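Side-chain contacts in monosaccharide ABC transporter substrate-binding protein, CUT2 family (Acidothermus cellulolyticus, PDB 4RU1), which binds myo-inositol between its two lobes and probably delivers such solutes to an ABC-type sugar importer: residues M25-Q30 with T34-I39; C148-Q153 with Q157-C162; G164-Q167 with Q172-K175; A181-V186 with A211-Q216. All coordinates share one frame; numbering follows the deposited sequence.

Contact 1 of 4, residues M25-Q30 with T34-I39. With INS (1,2,3,4,5,6-hexahydroxy-cyclohexane), chain M.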
loop_
_atom_site.group_PDB
_atom_site.type_symbol
_atom_site.label_atom_id
_atom_site.label_comp_id
_atom_site.label_asym_id
_atom_site.label_seq_id
_atom_site.Cartn_x
_atom_site.Cartn_y
_atom_site.Cartn_z
ATOM N N MET A 25 -14.669 -4.583 -5.625
ATOM C CA MET A 25 -13.293 -4.098 -5.229
ATOM C C MET A 25 -12.314 -5.214 -5.538
ATOM O O MET A 25 -12.465 -6.360 -5.015
ATOM C CB MET A 25 -13.204 -3.730 -3.764
ATOM C CG MET A 25 -11.859 -3.346 -3.256
ATOM S SD MET A 25 -11.831 -2.600 -1.522
ATOM C CE MET A 25 -12.344 -0.934 -1.988
ATOM N N ILE A 26 -11.355 -4.924 -6.434
ATOM C CA ILE A 26 -10.446 -5.897 -7.012
ATOM C C ILE A 26 -9.035 -5.477 -6.712
ATOM O O ILE A 26 -8.600 -4.356 -7.036
ATOM C CB ILE A 26 -10.683 -5.937 -8.495
ATOM C CG1 ILE A 26 -12.121 -6.404 -8.765
ATOM C CG2 ILE A 26 -9.751 -6.936 -9.141
ATOM C CD1 ILE A 26 -12.570 -6.205 -10.214
ATOM N N THR A 27 -8.303 -6.345 -6.027
ATOM C CA THR A 27 -6.965 -6.009 -5.618
ATOM C C THR A 27 -5.951 -7.133 -5.959
ATOM O O THR A 27 -6.242 -8.163 -6.548
ATOM C CB THR A 27 -6.923 -5.723 -4.123
ATOM O OG1 THR A 27 -6.778 -6.980 -3.465
ATOM C CG2 THR A 27 -8.124 -4.980 -3.643
ATOM N N HIS A 28 -4.697 -6.818 -5.672
ATOM C CA HIS A 28 -3.544 -7.707 -5.848
ATOM C C HIS A 28 -3.069 -8.373 -4.568
ATOM O O HIS A 28 -1.982 -8.910 -4.570
ATOM C CB HIS A 28 -2.415 -6.896 -6.463
ATOM C CG HIS A 28 -1.965 -5.736 -5.606
ATOM N ND1 HIS A 28 -2.555 -4.483 -5.712
ATOM C CD2 HIS A 28 -1.001 -5.616 -4.678
ATOM C CE1 HIS A 28 -1.965 -3.657 -4.891
ATOM N NE2 HIS A 28 -1.034 -4.318 -4.233
ATOM N N GLN A 29 -3.901 -8.312 -3.498
ATOM C CA GLN A 29 -3.610 -8.839 -2.168
ATOM C C GLN A 29 -3.028 -10.263 -2.288
ATOM O O GLN A 29 -3.651 -11.148 -2.933
ATOM C CB GLN A 29 -4.862 -8.839 -1.328
ATOM C CG GLN A 29 -4.719 -9.642 -0.067
ATOM C CD GLN A 29 -5.920 -9.650 0.789
ATOM O OE1 GLN A 29 -7.014 -9.312 0.368
ATOM N NE2 GLN A 29 -5.723 -9.993 2.044
ATOM N N GLN A 30 -1.851 -10.445 -1.714
ATOM C CA GLN A 30 -1.346 -11.805 -1.465
ATOM C C GLN A 30 -2.130 -12.379 -0.318
ATOM O O GLN A 30 -2.290 -11.730 0.731
ATOM C CB GLN A 30 0.107 -11.737 -1.080
ATOM C CG GLN A 30 0.733 -13.050 -0.692
ATOM C CD GLN A 30 1.053 -13.898 -1.917
ATOM O OE1 GLN A 30 1.521 -13.403 -2.944
ATOM N NE2 GLN A 30 0.788 -15.178 -1.818
ATOM N N THR A 34 -2.077 -8.817 5.840
ATOM C CA THR A 34 -3.017 -8.208 6.708
ATOM C C THR A 34 -3.269 -6.705 6.423
ATOM O O THR A 34 -4.220 -6.116 6.885
ATOM C CB THR A 34 -2.670 -8.397 8.181
ATOM O OG1 THR A 34 -1.400 -7.840 8.436
ATOM C CG2 THR A 34 -2.726 -9.881 8.543
ATOM N N PHE A 35 -2.391 -6.098 5.641
ATOM C CA PHE A 35 -2.608 -4.708 5.240
ATOM C C PHE A 35 -3.969 -4.533 4.639
ATOM O O PHE A 35 -4.643 -3.572 4.903
ATOM C CB PHE A 35 -1.584 -4.282 4.185
ATOM C CG PHE A 35 -1.888 -2.967 3.537
ATOM C CD1 PHE A 35 -1.541 -1.804 4.131
ATOM C CD2 PHE A 35 -2.409 -2.939 2.246
ATOM C CE1 PHE A 35 -1.771 -0.581 3.468
ATOM C CE2 PHE A 35 -2.654 -1.765 1.603
ATOM C CZ PHE A 35 -2.358 -0.587 2.246
ATOM N N TRP A 36 -4.418 -5.526 3.904
ATOM C CA TRP A 36 -5.616 -5.454 3.043
ATOM C C TRP A 36 -6.859 -5.570 3.971
ATOM O O TRP A 36 -7.976 -5.197 3.585
ATOM C CB TRP A 36 -5.572 -6.508 1.928
ATOM C CG TRP A 36 -4.548 -6.142 0.961
ATOM C CD1 TRP A 36 -3.207 -6.540 0.957
ATOM C CD2 TRP A 36 -4.663 -5.132 -0.028
ATOM N NE1 TRP A 36 -2.506 -5.846 -0.046
ATOM C CE2 TRP A 36 -3.387 -4.966 -0.633
ATOM C CE3 TRP A 36 -5.734 -4.320 -0.489
ATOM C CZ2 TRP A 36 -3.195 -4.053 -1.673
ATOM C CZ3 TRP A 36 -5.501 -3.432 -1.505
ATOM C CH2 TRP A 36 -4.263 -3.276 -2.056
ATOM N N ASP A 37 -6.700 -6.152 5.176
ATOM C CA ASP A 37 -7.822 -6.138 6.153
ATOM C C ASP A 37 -8.173 -4.689 6.545
ATOM O O ASP A 37 -9.354 -4.394 6.745
ATOM C CB ASP A 37 -7.503 -7.007 7.380
ATOM C CG ASP A 37 -7.194 -8.515 7.000
ATOM O OD1 ASP A 37 -7.793 -9.042 6.041
ATOM O OD2 ASP A 37 -6.349 -9.124 7.695
ATOM N N ILE A 38 -7.196 -3.781 6.599
ATOM C CA ILE A 38 -7.533 -2.414 6.954
ATOM C C ILE A 38 -8.234 -1.739 5.776
ATOM O O ILE A 38 -9.190 -0.996 5.960
ATOM C CB ILE A 38 -6.262 -1.609 7.343
ATOM C CG1 ILE A 38 -5.361 -2.365 8.345
ATOM C CG2 ILE A 38 -6.699 -0.279 7.900
ATOM C CD1 ILE A 38 -3.886 -1.910 8.320
ATOM N N ILE A 39 -7.752 -1.944 4.553
ATOM C CA ILE A 39 -8.438 -1.483 3.310
ATOM C C ILE A 39 -9.882 -1.946 3.343
ATOM O O ILE A 39 -10.822 -1.130 3.124
ATOM C CB ILE A 39 -7.752 -2.098 2.069
ATOM C CG1 ILE A 39 -6.312 -1.579 1.933
ATOM C CG2 ILE A 39 -8.628 -1.995 0.806
ATOM C CD1 ILE A 39 -6.241 -0.186 1.307
HETATM C C1 INS M . 1.445 -1.703 1.142
HETATM C C2 INS M . 2.027 -3.070 1.471
HETATM C C3 INS M . 1.166 -4.150 0.816
HETATM C C4 INS M . 0.926 -3.912 -0.658
HETATM C C5 INS M . 0.297 -2.580 -0.914
HETATM C C6 INS M . 1.076 -1.440 -0.317
HETATM O O1 INS M . 2.235 -0.625 1.668
HETATM O O2 INS M . 3.313 -3.110 0.829
HETATM O O3 INS M . 1.886 -5.385 1.000
HETATM O O4 INS M . 0.103 -4.965 -1.221
HETATM O O5 INS M . 0.178 -2.288 -2.325
HETATM O O6 INS M . 0.370 -0.175 -0.474
HETATM O O HOH W 1 -0.267 -8.218 -0.983
#
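One wall of the inositol site is built where strand 21-27 ends and helix 35-49 begins, with the indole of Trp36 wedged between them. The Gln29 side chain lies along one indole face: its CB sits 3.7 Å from the centroid of the five-membered ring, a CH-pi contact, and its CD reaches to 3.4 Å from Trp36 CB. Over the same face Thr27 CB meets the six-membered ring. On the opposite face lies Phe35, whose own ring is covered over its centre by INS C1. With CG between backbone N and carbonyl carbon (chi1 61°), the His28 imidazole turns its face to the indole edge, an edge-to-face pair with planes at 81°. Both rings then grip the ligand: Trp36 NE1 donates to INS O4 at 3.0 Å and His28 NE2 to INS O5 at 3.0 Å. A leucine in place of Trp36 would probably leave O4 without its indole donor and Gln29 and Thr27 without the flat surface they pack on. Outside the pair, Tyr56 of strand 52-58 hydrogen-bonds Thr27 OG1 and Gln29 OE1, Thr83 holds His28 ND1, and helix 253-270 packs on Phe35 and Ile39.

Contact 2 of 4, residues C148-Q153 with Q157-C162. With INS (1,2,3,4,5,6-hexahydroxy-cyclohexane), chain M.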
loop_
_atom_site.group_PDB
_atom_site.type_symbol
_atom_site.label_atom_id
_atom_site.label_comp_id
_atom_site.label_asym_id
_atom_site.label_seq_id
_atom_site.Cartn_x
_atom_site.Cartn_y
_atom_site.Cartn_z
ATOM N N CYS A 148 16.715 -1.454 1.306
ATOM C CA CYS A 148 15.265 -1.388 1.057
ATOM C C CYS A 148 14.789 -2.793 0.729
ATOM O O CYS A 148 15.358 -3.434 -0.160
ATOM C CB CYS A 148 14.984 -0.520 -0.132
ATOM S SG CYS A 148 15.087 1.220 0.275
ATOM N N VAL A 149 13.792 -3.289 1.460
ATOM C CA VAL A 149 13.325 -4.689 1.355
ATOM C C VAL A 149 12.005 -4.677 0.659
ATOM O O VAL A 149 11.108 -3.980 1.095
ATOM C CB VAL A 149 13.267 -5.383 2.708
ATOM C CG1 VAL A 149 12.748 -6.828 2.550
ATOM C CG2 VAL A 149 14.655 -5.363 3.352
ATOM N N LEU A 150 11.913 -5.393 -0.453
ATOM C CA LEU A 150 10.689 -5.451 -1.272
ATOM C C LEU A 150 10.121 -6.848 -1.223
ATOM O O LEU A 150 10.843 -7.795 -1.544
ATOM C CB LEU A 150 10.965 -5.107 -2.759
ATOM C CG LEU A 150 11.539 -3.730 -2.966
ATOM C CD1 LEU A 150 13.043 -3.803 -3.156
ATOM C CD2 LEU A 150 10.920 -3.103 -4.229
ATOM N N GLN A 151 8.842 -6.980 -0.885
ATOM C CA GLN A 151 8.257 -8.288 -0.710
ATOM C C GLN A 151 7.650 -8.899 -1.938
ATOM O O GLN A 151 7.057 -9.986 -1.837
ATOM C CB GLN A 151 7.288 -8.283 0.452
ATOM C CG GLN A 151 5.987 -7.520 0.207
ATOM C CD GLN A 151 6.017 -6.016 0.524
ATOM O OE1 GLN A 151 7.047 -5.360 0.567
ATOM N NE2 GLN A 151 4.846 -5.447 0.716
ATOM N N ALA A 152 7.701 -8.201 -3.060
ATOM C CA ALA A 152 7.213 -8.725 -4.337
ATOM C C ALA A 152 8.018 -8.015 -5.393
ATOM O O ALA A 152 8.530 -6.902 -5.165
ATOM C CB ALA A 152 5.743 -8.450 -4.529
ATOM N N GLN A 153 8.176 -8.692 -6.520
ATOM C CA GLN A 153 8.714 -8.121 -7.769
ATOM C C GLN A 153 7.644 -7.663 -8.734
ATOM O O GLN A 153 6.502 -8.120 -8.653
ATOM C CB GLN A 153 9.642 -9.130 -8.472
ATOM C CG GLN A 153 10.847 -9.576 -7.654
ATOM C CD GLN A 153 11.729 -10.544 -8.452
ATOM O OE1 GLN A 153 11.696 -11.763 -8.247
ATOM N NE2 GLN A 153 12.443 -10.012 -9.364
ATOM N N GLN A 157 4.103 0.206 -7.325
ATOM C CA GLN A 157 3.986 0.992 -6.087
ATOM C C GLN A 157 5.133 0.724 -5.122
ATOM O O GLN A 157 5.533 1.609 -4.334
ATOM C CB GLN A 157 2.651 0.810 -5.376
ATOM C CG GLN A 157 2.463 -0.496 -4.594
ATOM C CD GLN A 157 2.281 -1.763 -5.437
ATOM O OE1 GLN A 157 2.362 -1.784 -6.660
ATOM N NE2 GLN A 157 1.914 -2.803 -4.713
ATOM N N LEU A 158 5.676 -0.480 -5.169
ATOM C CA LEU A 158 6.828 -0.846 -4.373
ATOM C C LEU A 158 8.092 -0.319 -5.022
ATOM O O LEU A 158 8.954 0.279 -4.307
ATOM C CB LEU A 158 6.885 -2.376 -4.204
ATOM C CG LEU A 158 5.710 -3.026 -3.463
ATOM C CD1 LEU A 158 5.957 -4.507 -3.276
ATOM C CD2 LEU A 158 5.351 -2.284 -2.162
ATOM N N GLU A 159 8.240 -0.495 -6.335
ATOM C CA GLU A 159 9.426 -0.026 -6.988
ATOM C C GLU A 159 9.565 1.486 -6.871
ATOM O O GLU A 159 10.637 2.004 -6.704
ATOM C CB GLU A 159 9.444 -0.472 -8.490
ATOM C CG GLU A 159 9.462 -1.970 -8.619
ATOM C CD GLU A 159 10.770 -2.654 -8.201
ATOM O OE1 GLU A 159 11.828 -2.025 -8.153
ATOM O OE2 GLU A 159 10.642 -3.841 -7.892
ATOM N N SER A 160 8.443 2.204 -6.922
ATOM C CA SER A 160 8.497 3.660 -6.815
ATOM C C SER A 160 9.059 4.063 -5.476
ATOM O O SER A 160 9.758 5.078 -5.388
ATOM C CB SER A 160 7.073 4.202 -6.990
ATOM O OG SER A 160 6.648 4.070 -8.321
ATOM N N ARG A 161 8.667 3.364 -4.403
ATOM C CA ARG A 161 9.165 3.699 -3.089
ATOM C C ARG A 161 10.698 3.591 -3.019
ATOM O O ARG A 161 11.376 4.533 -2.585
ATOM C CB ARG A 161 8.544 2.787 -2.000
ATOM C CG ARG A 161 7.071 2.972 -1.761
ATOM C CD ARG A 161 6.512 2.023 -0.706
ATOM N NE ARG A 161 5.079 2.300 -0.501
ATOM C CZ ARG A 161 4.260 1.475 0.128
ATOM N NH1 ARG A 161 4.680 0.365 0.721
ATOM N NH2 ARG A 161 3.034 1.826 0.280
ATOM N N CYS A 162 11.180 2.465 -3.506
ATOM C CA CYS A 162 12.646 2.255 -3.499
ATOM C C CYS A 162 13.352 3.205 -4.452
ATOM O O CYS A 162 14.440 3.789 -4.094
ATOM C CB CYS A 162 12.963 0.821 -3.786
ATOM S SG CYS A 162 12.268 -0.247 -2.527
HETATM C C1 INS M . 1.445 -1.703 1.142
HETATM C C2 INS M . 2.027 -3.070 1.471
HETATM C C3 INS M . 1.166 -4.150 0.816
HETATM C C4 INS M . 0.926 -3.912 -0.658
HETATM C C5 INS M . 0.297 -2.580 -0.914
HETATM C C6 INS M . 1.076 -1.440 -0.317
HETATM O O1 INS M . 2.235 -0.625 1.668
HETATM O O2 INS M . 3.313 -3.110 0.829
HETATM O O3 INS M . 1.886 -5.385 1.000
HETATM O O4 INS M . 0.103 -4.965 -1.221
HETATM O O5 INS M . 0.178 -2.288 -2.325
HETATM O O6 INS M . 0.370 -0.175 -0.474
HETATM O O HOH W 2 8.190 -4.745 -6.980
#
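The Arg161 guanidinium turns its edge to the ligand: INS O1 lies in its plane and accepts from Arg161 NH1 at 2.8 Å and from NH2 of the same residue at 2.9 Å. The chain is extended from CG to NE, which carries the group from helix 156-168 to the inositol, while Glu127 forms a salt bridge with its NE. Here strand 145-150 and helix 156-168 open a beta-alpha-beta unit, and both ends supply the pocket; the axes of the short segments 148-150 and 157-162 run antiparallel (174°), 9.4 Å apart at closest approach. The Gln151 amide comes from just beyond the strand; its chain bends at chi2 (-87°) and brings NE2 to 2.8 Å from INS O2, with a second, weak bond to O3, while Gln151 OE1 lies 4.1 Å from Leu158 CD1. With an alanine in place of Gln151, INS O2 would probably lose this amide donor, O3 its weak one, and Leu158 CD1 a neighbour. From the helix Gln157 NE2 donates to INS O5, and Leu158 CD2 approaches O2 while its CD1 touches Ala152 CB. Deeper between strand and helix the contact turns apolar. Cys162 SG touches CG and both methyls of Leu150, 3.6 Å from CG, and also meets Cys148 CB; the two cysteines are not disulfide-linked in this structure. At the outer margin, Glu159 forms a salt bridge with Lys175 through OE1 and hydrogen-bonds Tyr177 through OE2. This carboxylate runs across the end of Leu150, with Glu159 OE2 3.7 Å from Leu150 CD2.

Contact 3 of 4, residues G164-Q167 with Q172-K175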
loop_
_atom_site.group_PDB
_atom_site.type_symbol
_atom_site.label_atom_id
_atom_site.label_comp_id
_atom_site.label_asym_id
_atom_site.label_seq_id
_atom_site.Cartn_x
_atom_site.Cartn_y
_atom_site.Cartn_z
ATOM N N GLY A 164 12.439 6.145 -5.138
ATOM C CA GLY A 164 12.430 7.457 -4.523
ATOM C C GLY A 164 13.485 7.561 -3.467
ATOM O O GLY A 164 14.186 8.612 -3.405
ATOM N N VAL A 165 13.658 6.533 -2.621
ATOM C CA VAL A 165 14.698 6.534 -1.582
ATOM C C VAL A 165 16.084 6.721 -2.262
ATOM O O VAL A 165 16.923 7.475 -1.758
ATOM C CB VAL A 165 14.694 5.214 -0.813
ATOM C CG1 VAL A 165 15.920 5.084 0.051
ATOM C CG2 VAL A 165 13.483 5.129 0.046
ATOM N N GLN A 166 16.311 6.010 -3.367
ATOM C CA GLN A 166 17.641 6.048 -3.989
ATOM C C GLN A 166 17.981 7.442 -4.455
ATOM O O GLN A 166 19.128 7.797 -4.403
ATOM C CB GLN A 166 17.698 5.070 -5.181
ATOM C CG GLN A 166 19.064 4.915 -5.859
ATOM C CD GLN A 166 19.032 3.940 -7.014
ATOM O OE1 GLN A 166 17.975 3.689 -7.615
ATOM N NE2 GLN A 166 20.201 3.386 -7.346
ATOM N N GLN A 167 16.982 8.205 -4.943
ATOM C CA GLN A 167 17.160 9.550 -5.449
ATOM C C GLN A 167 17.687 10.532 -4.442
ATOM O O GLN A 167 18.501 11.429 -4.802
ATOM C CB GLN A 167 15.806 10.072 -5.940
ATOM C CG GLN A 167 15.422 9.462 -7.275
ATOM C CD GLN A 167 14.126 10.038 -7.783
ATOM O OE1 GLN A 167 13.867 11.253 -7.661
ATOM N NE2 GLN A 167 13.266 9.172 -8.331
ATOM N N GLN A 172 25.005 4.963 0.722
ATOM C CA GLN A 172 24.880 3.746 -0.074
ATOM C C GLN A 172 23.486 3.158 -0.009
ATOM O O GLN A 172 22.789 3.243 0.996
ATOM C CB GLN A 172 25.858 2.694 0.465
ATOM C CG GLN A 172 26.124 1.588 -0.519
ATOM C CD GLN A 172 27.066 0.532 0.019
ATOM O OE1 GLN A 172 27.709 0.693 1.082
ATOM N NE2 GLN A 172 27.145 -0.579 -0.717
ATOM N N TYR A 173 23.115 2.569 -1.137
ATOM C CA TYR A 173 21.755 2.006 -1.314
ATOM C C TYR A 173 21.822 0.613 -1.847
ATOM O O TYR A 173 22.559 0.297 -2.806
ATOM C CB TYR A 173 21.003 2.961 -2.255
ATOM C CG TYR A 173 19.628 2.481 -2.775
ATOM C CD1 TYR A 173 18.440 2.671 -2.049
ATOM C CD2 TYR A 173 19.558 1.783 -3.982
ATOM C CE1 TYR A 173 17.223 2.148 -2.531
ATOM C CE2 TYR A 173 18.364 1.302 -4.508
ATOM C CZ TYR A 173 17.205 1.481 -3.786
ATOM O OH TYR A 173 16.084 0.958 -4.364
ATOM N N THR A 174 21.068 -0.269 -1.184
ATOM C CA THR A 174 20.983 -1.653 -1.566
ATOM C C THR A 174 19.530 -2.112 -1.526
ATOM O O THR A 174 18.821 -1.785 -0.568
ATOM C CB THR A 174 21.795 -2.530 -0.565
ATOM O OG1 THR A 174 23.147 -2.094 -0.544
ATOM C CG2 THR A 174 21.813 -3.965 -1.025
ATOM N N LYS A 175 19.065 -2.851 -2.551
ATOM C CA LYS A 175 17.744 -3.399 -2.605
ATOM C C LYS A 175 17.863 -4.885 -2.333
ATOM O O LYS A 175 18.772 -5.564 -2.903
ATOM C CB LYS A 175 17.115 -3.176 -4.001
ATOM C CG LYS A 175 16.157 -2.031 -4.129
ATOM C CD LYS A 175 15.086 -2.331 -5.177
ATOM C CE LYS A 175 15.625 -2.226 -6.554
ATOM N NZ LYS A 175 14.494 -2.177 -7.513
#
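Gln166 lays its aliphatic stem over one face of the Tyr173 ring. Its CB stands almost exactly above the ring centre, 3.7 Å from the centroid and 3° off the normal, a CH-pi contact. Farther out, Gln166 CG comes to 3.7 Å from Tyr173 CD2, and the amide lies just beyond the CD2–CE2 rim, on the same side of the ring plane, with Gln166 CD 3.7 Å from Tyr173 CE2. Having CG anti to the backbone N (chi1 -175°) and the chain extended beyond it carries the stem outward across the ring to that rim. The amide plane is tilted 23° from that of the ring. Val165 adds a lighter touch: its CG1 approaches Tyr173 CD1 obliquely at 4.1 Å.

Tyr173 itself reaches from the edge strand 172-177 toward helix 156-168, and its side chain also packs on Cys148 and Cys162. Backbone hydrogen bonds of Gln172 and Thr174 to strand 145-150 hold that edge strand in place, so the contact joins the later part of the helix to the strand that follows it in a beta-alpha-beta unit. No hydrogen bond crosses between the two segments: what binds them is dispersion and CH-pi attraction, with the glutamine contributing mainly its carbon stem, CB above all, and its amide only at the ring's rim.

Contact 4 of 4, residues A181-V186 with A211-Q216; sequences ADQPSV and AQLAIQ
Leu213 projects from helix 208-220 toward the first turn of helix 183-196, where Gln183 and Val186, three residues apart, receive it. Its CG is anti to the carbonyl carbon (chi1 -64°) and chi2 is extended, which places CD1 against both partners: 3.7 Å from Gln183 CG and 3.7 Å from Val186 CG1. The other methyl, Leu213 CD2, lies nearer the Gln183 backbone, 3.9 Å from its O. Val186 has CG1 anti to its own N (chi1 174°), and this branch is the one that faces the leucine, also coming to 4.1 Å from Leu213 CB. Gln183 presents CB and CG to the leucine, its chain extended beyond CG and crossing the leucine at about a right angle.

Asp182, the N-cap of helix 183-196, caps the start of the receiving turn. Its OD1 accepts from Ser185 N at 3.2 Å, and the N-H comes from above the carboxylate plane, 65° out of it. Nearby, Ala214 of the second helix touches Ile190 of the first, continuing the helix-to-helix packing. Between these segments the contact is wholly van der Waals, with a branched leucine end set mainly against the aliphatic carbons of Gln183 and Val186 and no hydrogen bond to fix its direction.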
loop_
_atom_site.group_PDB
_atom_site.type_symbol
_atom_site.label_atom_id
_atom_site.label_comp_id
_atom_site.label_asym_id
_atom_site.label_seq_id
_atom_site.Cartn_x
_atom_site.Cartn_y
_atom_site.Cartn_z
ATOM N N ALA A 181 5.195 -13.961 0.807
ATOM C CA ALA A 181 4.426 -15.182 1.055
ATOM C C ALA A 181 5.067 -16.235 1.959
ATOM O O ALA A 181 4.366 -17.112 2.502
ATOM C CB ALA A 181 4.088 -15.850 -0.279
ATOM N N ASP A 182 6.392 -16.191 2.097
ATOM C CA ASP A 182 7.093 -17.176 2.959
ATOM C C ASP A 182 7.766 -16.426 4.086
ATOM O O ASP A 182 8.943 -16.029 3.949
ATOM C CB ASP A 182 8.127 -17.913 2.129
ATOM C CG ASP A 182 8.825 -19.056 2.880
ATOM O OD1 ASP A 182 8.859 -19.104 4.113
ATOM O OD2 ASP A 182 9.412 -19.879 2.147
ATOM N N GLN A 183 7.033 -16.098 5.143
ATOM C CA GLN A 183 7.588 -15.304 6.228
ATOM C C GLN A 183 8.893 -15.816 6.846
ATOM O O GLN A 183 9.829 -15.023 7.019
ATOM C CB GLN A 183 6.530 -14.908 7.268
ATOM C CG GLN A 183 5.553 -13.869 6.776
ATOM C CD GLN A 183 4.559 -13.463 7.851
ATOM O OE1 GLN A 183 4.360 -14.196 8.837
ATOM N NE2 GLN A 183 3.897 -12.337 7.654
ATOM N N PRO A 184 9.042 -17.135 7.091
ATOM C CA PRO A 184 10.269 -17.607 7.721
ATOM C C PRO A 184 11.492 -17.360 6.810
ATOM O O PRO A 184 12.531 -16.963 7.298
ATOM C CB PRO A 184 9.978 -19.091 7.951
ATOM C CG PRO A 184 8.496 -19.170 8.106
ATOM C CD PRO A 184 8.013 -18.173 7.061
ATOM N N SER A 185 11.316 -17.513 5.501
ATOM C CA SER A 185 12.353 -17.172 4.535
ATOM C C SER A 185 12.685 -15.678 4.531
ATOM O O SER A 185 13.817 -15.308 4.317
ATOM C CB SER A 185 11.891 -17.549 3.117
ATOM O OG SER A 185 12.831 -17.227 2.147
ATOM N N VAL A 186 11.686 -14.812 4.673
ATOM C CA VAL A 186 11.941 -13.378 4.738
ATOM C C VAL A 186 12.926 -13.082 5.883
ATOM O O VAL A 186 13.947 -12.399 5.774
ATOM C CB VAL A 186 10.659 -12.532 4.917
ATOM C CG1 VAL A 186 10.990 -11.042 5.132
ATOM C CG2 VAL A 186 9.697 -12.675 3.746
ATOM N N ALA A 211 8.242 -5.442 8.395
ATOM C CA ALA A 211 8.859 -4.810 9.530
ATOM C C ALA A 211 9.068 -5.732 10.701
ATOM O O ALA A 211 10.176 -5.727 11.282
ATOM C CB ALA A 211 8.109 -3.617 10.028
ATOM N N GLN A 212 8.065 -6.539 11.043
ATOM C CA GLN A 212 8.200 -7.440 12.187
ATOM C C GLN A 212 9.317 -8.404 12.012
ATOM O O GLN A 212 10.097 -8.647 12.917
ATOM C CB GLN A 212 6.895 -8.192 12.473
ATOM C CG GLN A 212 5.666 -7.369 12.591
ATOM C CD GLN A 212 5.855 -6.263 13.573
ATOM O OE1 GLN A 212 6.275 -6.549 14.697
ATOM N NE2 GLN A 212 5.548 -4.977 13.185
ATOM N N LEU A 213 9.439 -8.957 10.802
ATOM C CA LEU A 213 10.440 -9.930 10.462
ATOM C C LEU A 213 11.840 -9.299 10.472
ATOM O O LEU A 213 12.807 -9.918 10.829
ATOM C CB LEU A 213 10.116 -10.486 9.054
ATOM C CG LEU A 213 8.794 -11.239 9.043
ATOM C CD1 LEU A 213 8.294 -11.524 7.610
ATOM C CD2 LEU A 213 8.838 -12.567 9.856
ATOM N N ALA A 214 11.926 -8.040 10.048
ATOM C CA ALA A 214 13.168 -7.346 10.017
ATOM C C ALA A 214 13.703 -7.066 11.439
ATOM O O ALA A 214 14.911 -7.176 11.695
ATOM C CB ALA A 214 13.071 -6.072 9.231
ATOM N N ILE A 215 12.793 -6.728 12.347
ATOM C CA ILE A 215 13.195 -6.426 13.728
ATOM C C ILE A 215 13.815 -7.730 14.296
ATOM O O ILE A 215 14.843 -7.692 14.965
ATOM C CB ILE A 215 11.992 -6.013 14.582
ATOM C CG1 ILE A 215 11.475 -4.640 14.137
ATOM C CG2 ILE A 215 12.325 -5.999 16.101
ATOM C CD1 ILE A 215 10.077 -4.364 14.624
ATOM N N GLN A 216 13.200 -8.858 14.001
ATOM C CA GLN A 216 13.696 -10.108 14.492
ATOM C C GLN A 216 15.011 -10.524 13.816
ATOM O O GLN A 216 15.993 -10.975 14.496
ATOM C CB GLN A 216 12.694 -11.229 14.304
ATOM C CG GLN A 216 11.457 -11.144 15.175
ATOM C CD GLN A 216 11.824 -10.855 16.640
ATOM O OE1 GLN A 216 11.477 -9.818 17.194
ATOM N NE2 GLN A 216 12.540 -11.781 17.258
#

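Along the chain the four contacts come in series, from contact 1 to contact 4. Contact 1 belongs to the parallel sheet containing strand 21-27, whereas contacts 2 and 3 lie on the other sheet, sharing helix 156-168 and neighbouring strands 145-150 and 172-177, with centres 11 Å apart. Contact 4 joins helices 183-196 and 208-220, the first of which follows strand 172-177. Contacts 1 and 2 have centres 17 Å apart, yet both reach the inositol, and His28 packs against Gln157, as expected for a periplasmic binding protein closed around its ligand. Contacts 3 and 4, with centres about 21 Å apart, pack the second lobe farther out; Gln30 packs against Ala181 where contacts 1 and 4 meet.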